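PDB 6H0C: putative diflavin flavoprotein A 3 from Synechocystis sp., which probably passes electrons from NADH to oxygen, reducing it to water, and is represented by its flavodiiron core of a metallo-beta-lactamase-like and a flavodoxin-like domain. Local coordinates for residues E28-L33 with G175-G180; D194-F199 with L248-A253; A308-G313 with N360-A365. All coordinates share one frame; numbering follows the deposited sequence.

The three interactions follow one another along the chain, each closing before the next opens. Interactions 1 and 2 are neighbours, their centres 15 Å apart, and they meet at helix 189-202: Tyr197 OH of that helix lies 2.6 Å from Ile29 O, a probable hydrogen bond between the two contacts. Interaction 1 belongs to the metallo-beta-lactamase-like part, and interaction 2 joins that part to helix 237-253, which leads into the first flavodoxin strand, 257-262. Interaction 3 lies within the flavodoxin-like domain, its centre 32 Å from that of interaction 1 and 27 Å from that of interaction 2. The first two thus pack together toward the domain junction, while the third touches neither.

Interaction 1 (E28-L33 with G175-G180); sequences EIEYGL and GAHVCG
His177 is met at its edge by Glu30 and over one face by Tyr31, two consecutive residues of the loop that leads from strand 14-21 to strand 37-45. Its NE2 donates a hydrogen bond to Glu30 OE1 (2.7 Å, N-H...O 147°); OE1 accepts with its anti lone pair and is tilted somewhat from the imidazole plane. Glu30 gets there by a first torsion that sets CG between the backbone N and the carbonyl carbon (chi1 68°), after which the extended chain carries the carboxylate to the ring.

Tyr31 meets the same imidazole differently. Its CE1 sits over the centre of one ring face, 3.4 Å from His177 ND1, in an edge-to-face pair with planes 51° apart. Glu30 CG in turn lies over a face of the Tyr31 ring, so the two loop side chains also pack on each other.

Both imidazole nitrogens are engaged, since ND1 bonds Thr37 OG1, and this pair of bonds fixes the ring's rotation. Glu30 OE2 forms a salt bridge with Arg153, so both carboxylate oxygens are engaged as well. The rings of His229 and Tyr198 also meet His177. The arrangement is a buried His-carboxylate hydrogen bond with an aromatic side chain over the imidazole, joining two loops of the metallo-beta-lactamase-like domain of a flavodiiron protein.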
ATOM      1  N   GLU A  28       5.002  -7.936  -8.837  1.00 28.87           N
ATOM      2  CA  GLU A  28       5.330  -7.024  -7.756  1.00 29.40           C
ATOM      3  C   GLU A  28       6.008  -7.837  -6.678  1.00 28.46           C
ATOM      4  O   GLU A  28       5.660  -8.997  -6.482  1.00 30.46           O
ATOM      5  CB  GLU A  28       4.083  -6.320  -7.242  1.00 28.01           C
ATOM      6  CG  GLU A  28       3.507  -5.361  -8.261  1.00 37.73           C
ATOM      7  CD  GLU A  28       2.195  -4.778  -7.815  1.00 58.42           C
ATOM      8  OE1 GLU A  28       1.796  -5.024  -6.657  1.00 58.71           O
ATOM      9  OE2 GLU A  28       1.558  -4.077  -8.626  1.00 76.72           O
ATOM     10  N   ILE A  29       6.998  -7.250  -6.015  1.00 30.15           N
ATOM     11  CA  ILE A  29       7.863  -8.009  -5.111  1.00 30.47           C
ATOM     12  C   ILE A  29       7.051  -8.752  -4.039  1.00 27.15           C
ATOM     13  O   ILE A  29       7.421  -9.851  -3.622  1.00 27.19           O
ATOM     14  CB  ILE A  29       8.928  -7.077  -4.441  1.00 34.92           C
ATOM     15  CG1 ILE A  29      10.095  -7.876  -3.864  1.00 33.15           C
ATOM     16  CG2 ILE A  29       8.309  -6.202  -3.374  1.00 32.93           C
ATOM     17  CD1 ILE A  29      10.999  -8.450  -4.908  1.00 39.35           C
ATOM     18  N   GLU A  30       5.917  -8.184  -3.632  1.00 25.32           N
ATOM     19  CA  GLU A  30       5.155  -8.770  -2.525  1.00 28.93           C
ATOM     20  C   GLU A  30       4.507 -10.115  -2.867  1.00 27.96           C
ATOM     21  O   GLU A  30       4.140 -10.862  -1.965  1.00 27.10           O
ATOM     22  CB  GLU A  30       4.080  -7.794  -2.045  1.00 29.44           C
ATOM     23  CG  GLU A  30       2.963  -7.571  -3.044  1.00 33.91           C
ATOM     24  CD  GLU A  30       2.258  -6.251  -2.820  1.00 43.54           C
ATOM     25  OE1 GLU A  30       1.215  -6.226  -2.122  1.00 43.61           O
ATOM     26  OE2 GLU A  30       2.759  -5.236  -3.341  1.00 39.17           O
ATOM     27  N   TYR A  31       4.369 -10.430  -4.154  1.00 25.76           N
ATOM     28  CA  TYR A  31       3.839 -11.735  -4.567  1.00 31.36           C
ATOM     29  C   TYR A  31       4.965 -12.753  -4.781  1.00 31.29           C
ATOM     30  O   TYR A  31       4.749 -13.816  -5.363  1.00 28.95           O
ATOM     31  CB  TYR A  31       2.984 -11.604  -5.846  1.00 29.50           C
ATOM     32  CG  TYR A  31       1.850 -10.623  -5.675  1.00 25.49           C
ATOM     33  CD1 TYR A  31       0.790 -10.904  -4.823  1.00 28.19           C
ATOM     34  CD2 TYR A  31       1.853  -9.401  -6.339  1.00 27.22           C
ATOM     35  CE1 TYR A  31      -0.248  -9.996  -4.635  1.00 28.39           C
ATOM     36  CE2 TYR A  31       0.822  -8.485  -6.158  1.00 30.91           C
ATOM     37  CZ  TYR A  31      -0.225  -8.789  -5.304  1.00 31.08           C
ATOM     38  OH  TYR A  31      -1.250  -7.891  -5.113  1.00 31.26           O
ATOM     39  N   GLY A  32       6.152 -12.428  -4.275  1.00 30.17           N
ATOM     40  CA  GLY A  32       7.348 -13.218  -4.518  1.00 30.88           C
ATOM     41  C   GLY A  32       7.317 -14.676  -4.092  1.00 33.86           C
ATOM     42  O   GLY A  32       7.982 -15.507  -4.705  1.00 35.91           O
ATOM     43  N   LEU A  33       6.560 -14.997  -3.046  1.00 32.11           N
ATOM     44  CA  LEU A  33       6.474 -16.378  -2.575  1.00 32.28           C
ATOM     45  C   LEU A  33       5.524 -17.200  -3.445  1.00 34.52           C
ATOM     46  O   LEU A  33       5.396 -18.411  -3.265  1.00 36.95           O
ATOM     47  CB  LEU A  33       6.031 -16.425  -1.106  1.00 30.65           C
ATOM     48  CG  LEU A  33       6.911 -15.606  -0.153  1.00 34.06           C
ATOM     49  CD1 LEU A  33       6.492 -15.788   1.293  1.00 29.98           C
ATOM     50  CD2 LEU A  33       8.376 -15.973  -0.348  1.00 37.55           C
ATOM     51  N   GLY A 175      -2.260  -8.228   6.834  1.00 20.94           N
ATOM     52  CA  GLY A 175      -2.672  -9.224   5.866  1.00 23.53           C
ATOM     53  C   GLY A 175      -1.550 -10.150   5.441  1.00 26.98           C
ATOM     54  O   GLY A 175      -0.461 -10.138   6.011  1.00 25.24           O
ATOM     55  N   ALA A 176      -1.824 -10.959   4.425  1.00 23.62           N
ATOM     56  CA  ALA A 176      -0.837 -11.879   3.897  1.00 20.91           C
ATOM     57  C   ALA A 176      -1.268 -12.324   2.514  1.00 26.54           C
ATOM     58  O   ALA A 176      -2.443 -12.599   2.290  1.00 24.98           O
ATOM     59  CB  ALA A 176      -0.667 -13.067   4.812  1.00 23.49           C
ATOM     60  N   HIS A 177      -0.317 -12.367   1.587  1.00 24.71           N
ATOM     61  CA  HIS A 177      -0.615 -12.780   0.226  1.00 23.74           C
ATOM     62  C   HIS A 177      -0.537 -14.287   0.139  1.00 25.03           C
ATOM     63  O   HIS A 177       0.501 -14.854  -0.201  1.00 29.90           O
ATOM     64  CB  HIS A 177       0.339 -12.114  -0.769  1.00 24.02           C
ATOM     65  CG  HIS A 177       0.022 -10.674  -1.020  1.00 24.10           C
ATOM     66  ND1 HIS A 177      -1.224 -10.250  -1.431  1.00 26.04           N
ATOM     67  CD2 HIS A 177       0.782  -9.558  -0.907  1.00 24.95           C
ATOM     68  CE1 HIS A 177      -1.217  -8.937  -1.574  1.00 24.82           C
ATOM     69  NE2 HIS A 177      -0.013  -8.492  -1.257  1.00 27.24           N
ATOM     70  N   VAL A 178      -1.643 -14.932   0.483  1.00 23.13           N
ATOM     71  CA  VAL A 178      -1.724 -16.385   0.424  1.00 27.66           C
ATOM     72  C   VAL A 178      -3.161 -16.834   0.161  1.00 30.53           C
ATOM     73  O   VAL A 178      -4.107 -16.394   0.826  1.00 29.06           O
ATOM     74  CB  VAL A 178      -1.195 -17.042   1.722  1.00 29.94           C
ATOM     75  CG1 VAL A 178      -1.999 -16.577   2.918  1.00 31.62           C
ATOM     76  CG2 VAL A 178      -1.236 -18.551   1.603  1.00 29.45           C
ATOM     77  N   CYS A 179      -3.310 -17.705  -0.832  1.00 29.16           N
ATOM     78  CA  CYS A 179      -4.607 -18.227  -1.208  1.00 29.44           C
ATOM     79  C   CYS A 179      -4.789 -19.612  -0.606  1.00 34.42           C
ATOM     80  O   CYS A 179      -3.978 -20.510  -0.819  1.00 39.53           O
ATOM     81  CB  CYS A 179      -4.741 -18.278  -2.728  1.00 32.72           C
ATOM     82  SG  CYS A 179      -6.375 -18.773  -3.288  1.00 34.25           S
ATOM     83  N   GLY A 180      -5.847 -19.773   0.171  1.00 31.94           N
ATOM     84  CA  GLY A 180      -6.147 -21.051   0.776  1.00 31.98           C
ATOM     85  C   GLY A 180      -7.645 -21.176   0.925  1.00 36.57           C
ATOM     86  O   GLY A 180      -8.378 -20.229   0.635  1.00 34.61           O
TER

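Interaction 2 (D194-F199 with L248-A253); sequences DRRYYF and LSEQQA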
ATOM      1  N   ASP A 194       4.534 -16.017   5.349  1.00 28.44           N
ATOM      2  CA  ASP A 194       3.751 -15.094   4.530  1.00 27.57           C
ATOM      3  C   ASP A 194       3.522 -13.746   5.228  1.00 30.20           C
ATOM      4  O   ASP A 194       3.645 -12.681   4.612  1.00 28.10           O
ATOM      5  CB  ASP A 194       2.412 -15.724   4.163  1.00 28.28           C
ATOM      6  CG  ASP A 194       2.579 -16.945   3.291  1.00 40.57           C
ATOM      7  OD1 ASP A 194       1.967 -17.988   3.607  1.00 44.17           O
ATOM      8  OD2 ASP A 194       3.337 -16.858   2.299  1.00 40.20           O
ATOM      9  N   ARG A 195       3.195 -13.791   6.515  1.00 27.74           N
ATOM     10  CA  ARG A 195       2.892 -12.576   7.259  1.00 27.70           C
ATOM     11  C   ARG A 195       4.135 -11.699   7.450  1.00 28.15           C
ATOM     12  O   ARG A 195       4.053 -10.470   7.347  1.00 28.25           O
ATOM     13  CB  ARG A 195       2.256 -12.934   8.605  1.00 25.20           C
ATOM     14  CG  ARG A 195       0.784 -13.312   8.465  1.00 22.60           C
ATOM     15  CD  ARG A 195       0.249 -13.955   9.719  1.00 21.51           C
ATOM     16  NE  ARG A 195      -1.208 -13.947   9.706  1.00 24.47           N
ATOM     17  CZ  ARG A 195      -1.973 -14.651  10.536  1.00 25.59           C
ATOM     18  NH1 ARG A 195      -1.412 -15.441  11.452  1.00 27.39           N
ATOM     19  NH2 ARG A 195      -3.297 -14.570  10.445  1.00 23.67           N
ATOM     20  N   ARG A 196       5.282 -12.323   7.702  1.00 24.98           N
ATOM     21  CA  ARG A 196       6.537 -11.586   7.825  1.00 25.61           C
ATOM     22  C   ARG A 196       6.958 -10.985   6.478  1.00 24.90           C
ATOM     23  O   ARG A 196       7.396  -9.840   6.413  1.00 26.12           O
ATOM     24  CB  ARG A 196       7.648 -12.494   8.374  1.00 32.20           C
ATOM     25  CG  ARG A 196       9.029 -11.839   8.469  1.00 36.00           C
ATOM     26  CD  ARG A 196       9.076 -10.832   9.593  1.00 50.65           C
ATOM     27  NE  ARG A 196      10.028  -9.754   9.337  1.00 66.29           N
ATOM     28  CZ  ARG A 196      11.184  -9.603   9.973  1.00 69.62           C
ATOM     29  NH1 ARG A 196      11.541 -10.465  10.916  1.00 72.46           N
ATOM     30  NH2 ARG A 196      11.980  -8.586   9.668  1.00 69.11           N
ATOM     31  N   TYR A 197       6.831 -11.763   5.409  1.00 22.02           N
ATOM     32  CA  TYR A 197       7.218 -11.300   4.086  1.00 21.67           C
ATOM     33  C   TYR A 197       6.333 -10.123   3.676  1.00 23.59           C
ATOM     34  O   TYR A 197       6.796  -9.140   3.088  1.00 25.95           O
ATOM     35  CB  TYR A 197       7.112 -12.441   3.070  1.00 25.17           C
ATOM     36  CG  TYR A 197       7.637 -12.081   1.704  1.00 29.41           C
ATOM     37  CD1 TYR A 197       9.001 -11.910   1.489  1.00 34.75           C
ATOM     38  CD2 TYR A 197       6.774 -11.893   0.626  1.00 27.50           C
ATOM     39  CE1 TYR A 197       9.492 -11.569   0.234  1.00 35.10           C
ATOM     40  CE2 TYR A 197       7.254 -11.557  -0.624  1.00 28.55           C
ATOM     41  CZ  TYR A 197       8.613 -11.397  -0.817  1.00 30.62           C
ATOM     42  OH  TYR A 197       9.098 -11.063  -2.063  1.00 32.30           O
ATOM     43  N   TYR A 198       5.053 -10.236   4.010  1.00 24.32           N
ATOM     44  CA  TYR A 198       4.089  -9.179   3.762  1.00 23.39           C
ATOM     45  C   TYR A 198       4.518  -7.909   4.496  1.00 25.82           C
ATOM     46  O   TYR A 198       4.601  -6.831   3.896  1.00 27.72           O
ATOM     47  CB  TYR A 198       2.690  -9.627   4.201  1.00 20.77           C
ATOM     48  CG  TYR A 198       1.569  -8.657   3.876  1.00 24.40           C
ATOM     49  CD1 TYR A 198       1.271  -7.590   4.726  1.00 22.07           C
ATOM     50  CD2 TYR A 198       0.794  -8.817   2.728  1.00 26.61           C
ATOM     51  CE1 TYR A 198       0.239  -6.710   4.441  1.00 22.01           C
ATOM     52  CE2 TYR A 198      -0.249  -7.942   2.431  1.00 23.96           C
ATOM     53  CZ  TYR A 198      -0.527  -6.894   3.293  1.00 25.69           C
ATOM     54  OH  TYR A 198      -1.560  -6.026   2.998  1.00 21.95           O
ATOM     55  N   PHE A 199       4.808  -8.030   5.787  1.00 22.39           N
ATOM     56  CA  PHE A 199       5.290  -6.876   6.544  1.00 24.70           C
ATOM     57  C   PHE A 199       6.538  -6.258   5.913  1.00 23.73           C
ATOM     58  O   PHE A 199       6.607  -5.049   5.705  1.00 23.07           O
ATOM     59  CB  PHE A 199       5.592  -7.256   7.991  1.00 25.26           C
ATOM     60  CG  PHE A 199       6.148  -6.117   8.804  1.00 25.68           C
ATOM     61  CD1 PHE A 199       7.507  -5.839   8.797  1.00 28.09           C
ATOM     62  CD2 PHE A 199       5.307  -5.311   9.555  1.00 24.79           C
ATOM     63  CE1 PHE A 199       8.022  -4.786   9.536  1.00 29.03           C
ATOM     64  CE2 PHE A 199       5.817  -4.257  10.304  1.00 28.45           C
ATOM     65  CZ  PHE A 199       7.176  -3.993  10.294  1.00 28.65           C
ATOM     66  N   LEU A 248       8.518  -3.586  13.844  1.00 26.91           N
ATOM     67  CA  LEU A 248       8.588  -2.136  13.731  1.00 25.04           C
ATOM     68  C   LEU A 248       9.738  -1.585  14.579  1.00 34.68           C
ATOM     69  O   LEU A 248      10.495  -0.703  14.152  1.00 31.54           O
ATOM     70  CB  LEU A 248       7.266  -1.508  14.157  1.00 24.89           C
ATOM     71  CG  LEU A 248       6.099  -1.746  13.204  1.00 27.35           C
ATOM     72  CD1 LEU A 248       4.756  -1.459  13.882  1.00 24.80           C
ATOM     73  CD2 LEU A 248       6.276  -0.882  11.968  1.00 27.75           C
ATOM     74  N   SER A 249       9.868  -2.122  15.784  1.00 36.20           N
ATOM     75  CA  SER A 249      10.942  -1.726  16.670  1.00 39.29           C
ATOM     76  C   SER A 249      12.292  -2.002  16.039  1.00 36.04           C
ATOM     77  O   SER A 249      13.187  -1.165  16.114  1.00 34.19           O
ATOM     78  CB  SER A 249      10.832  -2.451  18.009  1.00 46.50           C
ATOM     79  OG  SER A 249       9.630  -2.096  18.670  1.00 55.67           O
ATOM     80  N   GLU A 250      12.456  -3.162  15.409  1.00 32.05           N
ATOM     81  CA  GLU A 250      13.782  -3.470  14.888  1.00 34.51           C
ATOM     82  C   GLU A 250      14.104  -2.649  13.651  1.00 36.18           C
ATOM     83  O   GLU A 250      15.262  -2.315  13.428  1.00 35.95           O
ATOM     84  CB  GLU A 250      13.953  -4.959  14.600  1.00 39.93           C
ATOM     85  CG  GLU A 250      12.806  -5.674  13.964  1.00 57.68           C
ATOM     86  CD  GLU A 250      13.035  -7.181  13.963  1.00 64.38           C
ATOM     87  OE1 GLU A 250      13.117  -7.771  15.070  1.00 55.85           O
ATOM     88  OE2 GLU A 250      13.159  -7.762  12.860  1.00 66.54           O
ATOM     89  N   GLN A 251      13.089  -2.291  12.867  1.00 34.27           N
ATOM     90  CA  GLN A 251      13.319  -1.446  11.700  1.00 28.51           C
ATOM     91  C   GLN A 251      13.845  -0.077  12.119  1.00 34.88           C
ATOM     92  O   GLN A 251      14.830   0.415  11.575  1.00 37.93           O
ATOM     93  CB  GLN A 251      12.038  -1.287  10.875  1.00 25.02           C
ATOM     94  CG  GLN A 251      11.662  -2.529  10.058  1.00 26.06           C
ATOM     95  CD  GLN A 251      12.760  -2.962   9.098  1.00 32.41           C
ATOM     96  OE1 GLN A 251      13.330  -2.148   8.377  1.00 36.70           O
ATOM     97  NE2 GLN A 251      13.069  -4.249   9.097  1.00 34.36           N
ATOM     98  N   GLN A 252      13.193   0.539  13.091  1.00 36.83           N
ATOM     99  CA  GLN A 252      13.559   1.895  13.470  1.00 36.26           C
ATOM    100  C   GLN A 252      14.843   1.904  14.289  1.00 38.88           C
ATOM    101  O   GLN A 252      15.444   2.949  14.513  1.00 44.40           O
ATOM    102  CB  GLN A 252      12.404   2.550  14.222  1.00 34.26           C
ATOM    103  CG  GLN A 252      11.184   2.711  13.322  1.00 43.26           C
ATOM    104  CD  GLN A 252       9.965   3.246  14.043  1.00 52.68           C
ATOM    105  OE1 GLN A 252       9.279   2.517  14.760  1.00 59.61           O
ATOM    106  NE2 GLN A 252       9.681   4.525  13.845  1.00 46.79           N
ATOM    107  N   ALA A 253      15.281   0.725  14.703  1.00 36.29           N
ATOM    108  CA  ALA A 253      16.469   0.603  15.537  1.00 38.11           C
ATOM    109  C   ALA A 253      17.740   0.401  14.721  1.00 43.16           C
ATOM    110  O   ALA A 253      18.842   0.459  15.265  1.00 47.10           O
ATOM    111  CB  ALA A 253      16.304  -0.548  16.525  1.00 36.36           C
TER
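Residues 194-199 and 248-253 are turns of two helices whose segment axes approach to 13.3 Å and run in broadly the same direction, 37° apart, with Phe199 and Leu248 nearest in backbone register. This is a wide helix-helix contact, bridged by long side chains, between helix 189-202 of the metallo-beta-lactamase-like part and helix 237-253, which precedes the first strand of the flavodoxin-like domain.

Phe199 reaches across toward helix 237-253. Its CG is anti to the backbone N (chi1 178°), which sends the ring out toward the second helix, where its outer edge meets Leu248. The leucine reaches this edge with one methyl, CD2, lying in the plane of the ring and 3.6 Å from Phe199 CZ, while Leu248 CG packs against CZ and CE2. Farther round the same ring edge, Gln251 CG makes a looser approach to Phe199 CE1 at 4.3 Å. Tyr244 and Trp247, just before the segment on helix 237-253, also pack against the Phe199 ring, and Leu248 touches Val210 and Leu214 of helix 207-217, so the apolar part of the contact joins three helices.

Beside this apolar patch the helices are linked by charge. The Arg196 chain is bent at chi2, and its guanidinium meets Glu250 coming from the other helix. The pairing is a long salt bridge without a hydrogen bond, and the guanidinium and carboxylate planes are turned 70° apart. A stronger partner is Asp200, whose OD1 takes Arg196 NE one turn along the same helix, and Trp247 adds a cation-pi contact. Glu250 OE2 stands 3.5 Å from Arg196 NH2 and 3.7 Å from Arg196 NH1.

Interaction 3 (A308-G313 with N360-A365); sequences AGFIFG and NKFRDA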
ATOM      1  N   ALA A 308      21.529   8.014   5.561  1.00 30.00           N
ATOM      2  CA  ALA A 308      22.924   7.839   5.178  1.00 30.71           C
ATOM      3  C   ALA A 308      23.041   7.853   3.660  1.00 31.78           C
ATOM      4  O   ALA A 308      24.116   8.085   3.100  1.00 30.97           O
ATOM      5  CB  ALA A 308      23.480   6.533   5.749  1.00 29.88           C
ATOM      6  N   GLY A 309      21.922   7.580   2.999  1.00 29.84           N
ATOM      7  CA  GLY A 309      21.848   7.640   1.552  1.00 30.43           C
ATOM      8  C   GLY A 309      20.432   8.001   1.150  1.00 29.66           C
ATOM      9  O   GLY A 309      19.512   7.882   1.960  1.00 29.04           O
ATOM     10  N   PHE A 310      20.261   8.462  -0.084  1.00 23.58           N
ATOM     11  CA  PHE A 310      18.933   8.701  -0.645  1.00 22.04           C
ATOM     12  C   PHE A 310      18.880   8.195  -2.080  1.00 23.73           C
ATOM     13  O   PHE A 310      19.902   8.133  -2.770  1.00 26.38           O
ATOM     14  CB  PHE A 310      18.560  10.191  -0.591  1.00 24.35           C
ATOM     15  CG  PHE A 310      19.486  11.093  -1.384  1.00 24.58           C
ATOM     16  CD1 PHE A 310      19.240  11.361  -2.716  1.00 25.90           C
ATOM     17  CD2 PHE A 310      20.595  11.678  -0.786  1.00 26.97           C
ATOM     18  CE1 PHE A 310      20.086  12.183  -3.439  1.00 31.84           C
ATOM     19  CE2 PHE A 310      21.439  12.505  -1.506  1.00 26.72           C
ATOM     20  CZ  PHE A 310      21.187  12.756  -2.833  1.00 28.61           C
ATOM     21  N   ILE A 311      17.680   7.840  -2.522  1.00 23.45           N
ATOM     22  CA  ILE A 311      17.450   7.290  -3.853  1.00 20.80           C
ATOM     23  C   ILE A 311      16.220   7.944  -4.468  1.00 24.90           C
ATOM     24  O   ILE A 311      15.183   8.029  -3.815  1.00 27.83           O
ATOM     25  CB  ILE A 311      17.241   5.770  -3.792  1.00 21.44           C
ATOM     26  CG1 ILE A 311      18.444   5.084  -3.120  1.00 24.00           C
ATOM     27  CG2 ILE A 311      16.975   5.205  -5.179  1.00 24.32           C
ATOM     28  CD1 ILE A 311      18.307   3.566  -2.966  1.00 25.31           C
ATOM     29  N   PHE A 312      16.331   8.414  -5.709  1.00 23.84           N
ATOM     30  CA  PHE A 312      15.192   8.993  -6.433  1.00 24.37           C
ATOM     31  C   PHE A 312      14.685   8.046  -7.519  1.00 26.47           C
ATOM     32  O   PHE A 312      15.480   7.484  -8.285  1.00 26.48           O
ATOM     33  CB  PHE A 312      15.563  10.336  -7.077  1.00 23.35           C
ATOM     34  CG  PHE A 312      15.318  11.549  -6.194  1.00 27.51           C
ATOM     35  CD1 PHE A 312      14.422  12.541  -6.586  1.00 28.20           C
ATOM     36  CD2 PHE A 312      16.004  11.718  -4.997  1.00 26.07           C
ATOM     37  CE1 PHE A 312      14.209  13.669  -5.797  1.00 27.00           C
ATOM     38  CE2 PHE A 312      15.791  12.844  -4.202  1.00 25.37           C
ATOM     39  CZ  PHE A 312      14.889  13.817  -4.603  1.00 24.73           C
ATOM     40  N   GLY A 313      13.363   7.878  -7.580  1.00 22.43           N
ATOM     41  CA  GLY A 313      12.723   7.086  -8.616  1.00 22.14           C
ATOM     42  C   GLY A 313      11.691   7.941  -9.329  1.00 27.60           C
ATOM     43  O   GLY A 313      10.827   8.547  -8.689  1.00 25.43           O
ATOM     44  N   ASN A 360      22.350  13.435 -13.709  1.00 36.41           N
ATOM     45  CA  ASN A 360      23.221  14.572 -13.987  1.00 37.85           C
ATOM     46  C   ASN A 360      23.284  15.580 -12.858  1.00 36.88           C
ATOM     47  O   ASN A 360      24.360  16.080 -12.526  1.00 36.24           O
ATOM     48  CB  ASN A 360      22.766  15.286 -15.251  1.00 39.08           C
ATOM     49  CG  ASN A 360      23.172  14.560 -16.491  1.00 43.35           C
ATOM     50  OD1 ASN A 360      24.172  13.844 -16.497  1.00 45.03           O
ATOM     51  ND2 ASN A 360      22.402  14.733 -17.556  1.00 45.46           N
ATOM     52  N   LYS A 361      22.125  15.895 -12.285  1.00 34.47           N
ATOM     53  CA  LYS A 361      22.062  16.889 -11.222  1.00 34.89           C
ATOM     54  C   LYS A 361      22.787  16.391  -9.974  1.00 34.01           C
ATOM     55  O   LYS A 361      23.519  17.144  -9.331  1.00 33.33           O
ATOM     56  CB  LYS A 361      20.606  17.256 -10.907  1.00 32.27           C
ATOM     57  CG  LYS A 361      20.106  18.458 -11.702  1.00 34.74           C
ATOM     58  CD  LYS A 361      20.472  18.323 -13.166  1.00 47.47           C
ATOM     59  CE  LYS A 361      20.205  19.592 -13.950  1.00 52.99           C
ATOM     60  NZ  LYS A 361      20.333  19.341 -15.420  1.00 56.89           N
ATOM     61  N   PHE A 362      22.610  15.118  -9.647  1.00 32.63           N
ATOM     62  CA  PHE A 362      23.267  14.557  -8.479  1.00 34.31           C
ATOM     63  C   PHE A 362      24.772  14.406  -8.725  1.00 38.59           C
ATOM     64  O   PHE A 362      25.580  14.663  -7.825  1.00 37.53           O
ATOM     65  CB  PHE A 362      22.619  13.225  -8.089  1.00 31.78           C
ATOM     66  CG  PHE A 362      21.257  13.387  -7.468  1.00 31.02           C
ATOM     67  CD1 PHE A 362      21.044  14.339  -6.477  1.00 32.11           C
ATOM     68  CD2 PHE A 362      20.186  12.614  -7.886  1.00 29.54           C
ATOM     69  CE1 PHE A 362      19.784  14.507  -5.907  1.00 29.96           C
ATOM     70  CE2 PHE A 362      18.926  12.782  -7.322  1.00 28.28           C
ATOM     71  CZ  PHE A 362      18.725  13.725  -6.336  1.00 26.15           C
ATOM     72  N   ARG A 363      25.155  14.028  -9.941  1.00 34.95           N
ATOM     73  CA  ARG A 363      26.580  13.945 -10.255  1.00 36.15           C
ATOM     74  C   ARG A 363      27.239  15.325 -10.181  1.00 35.60           C
ATOM     75  O   ARG A 363      28.291  15.474  -9.564  1.00 38.33           O
ATOM     76  CB  ARG A 363      26.821  13.325 -11.629  1.00 34.07           C
ATOM     77  CG  ARG A 363      28.311  13.217 -11.962  1.00 45.66           C
ATOM     78  CD  ARG A 363      28.579  12.336 -13.171  1.00 55.55           C
ATOM     79  NE  ARG A 363      27.593  12.555 -14.223  1.00 64.74           N
ATOM     80  CZ  ARG A 363      26.794  11.607 -14.705  1.00 67.93           C
ATOM     81  NH1 ARG A 363      26.871  10.364 -14.240  1.00 64.71           N
ATOM     82  NH2 ARG A 363      25.923  11.904 -15.661  1.00 71.20           N
ATOM     83  N   ASP A 364      26.622  16.330 -10.794  1.00 35.44           N
ATOM     84  CA  ASP A 364      27.154  17.693 -10.729  1.00 39.96           C
ATOM     85  C   ASP A 364      27.231  18.201  -9.290  1.00 42.74           C
ATOM     86  O   ASP A 364      28.122  18.979  -8.943  1.00 43.52           O
ATOM     87  CB  ASP A 364      26.307  18.653 -11.566  1.00 37.92           C
ATOM     88  CG  ASP A 364      26.437  18.391 -13.051  1.00 43.32           C
ATOM     89  OD1 ASP A 364      25.688  19.013 -13.837  1.00 45.41           O
ATOM     90  OD2 ASP A 364      27.282  17.551 -13.430  1.00 44.04           O
ATOM     91  N   ALA A 365      26.299  17.753  -8.456  1.00 38.68           N
ATOM     92  CA  ALA A 365      26.228  18.210  -7.074  1.00 38.27           C
ATOM     93  C   ALA A 365      27.203  17.454  -6.175  1.00 41.91           C
ATOM     94  O   ALA A 365      27.191  17.640  -4.961  1.00 43.00           O
ATOM     95  CB  ALA A 365      24.809  18.076  -6.544  1.00 31.09           C
TER
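Phe362 meets Phe310 and Phe312 of strand 309-313, and the three rings form a buried aromatic cluster between the parallel sheet and helix 353-364 of the flavodoxin-like domain. The helical segment opens with Asn360, whose OD1 accepts a weak hydrogen bond from Arg363 NH2.

Two residues on, Phe362 points at the strand. Its CG lies beside the backbone N and anti to the carbonyl carbon (chi1 -73°), a torsion that directs the ring to the strand. There it meets two side chains that project from the same side of the sheet, with Ile311 between them in sequence and turned away. Phe310 presents an edge: its CE1 sits over one face of the Phe362 ring, displaced toward the rim and 3.4 Å from Phe362 CE1, with the planes 61° apart. Toward Phe312 the roles are reversed. Here Phe362 supplies the edge, and its CZ lies above a face of the Phe312 ring, 3.6 Å from Phe312 CD2, at an interplanar angle of 60°. Phe362 thus receives an edge on its face and offers its own edge to the next face.

Beyond Phe362, Ala365 follows the last turn of the helix and touches Leu333 of helix 323-335. Leu329 of that helix and Cys342 and Val344 of strand 341-348 also pack on Phe362, and Phe367 gives Phe310 another edge-to-face partner. With no hydrogen bond between the segments, helix and strand are held by apolar packing and by the weak electrostatic preference of ring edges for ring faces.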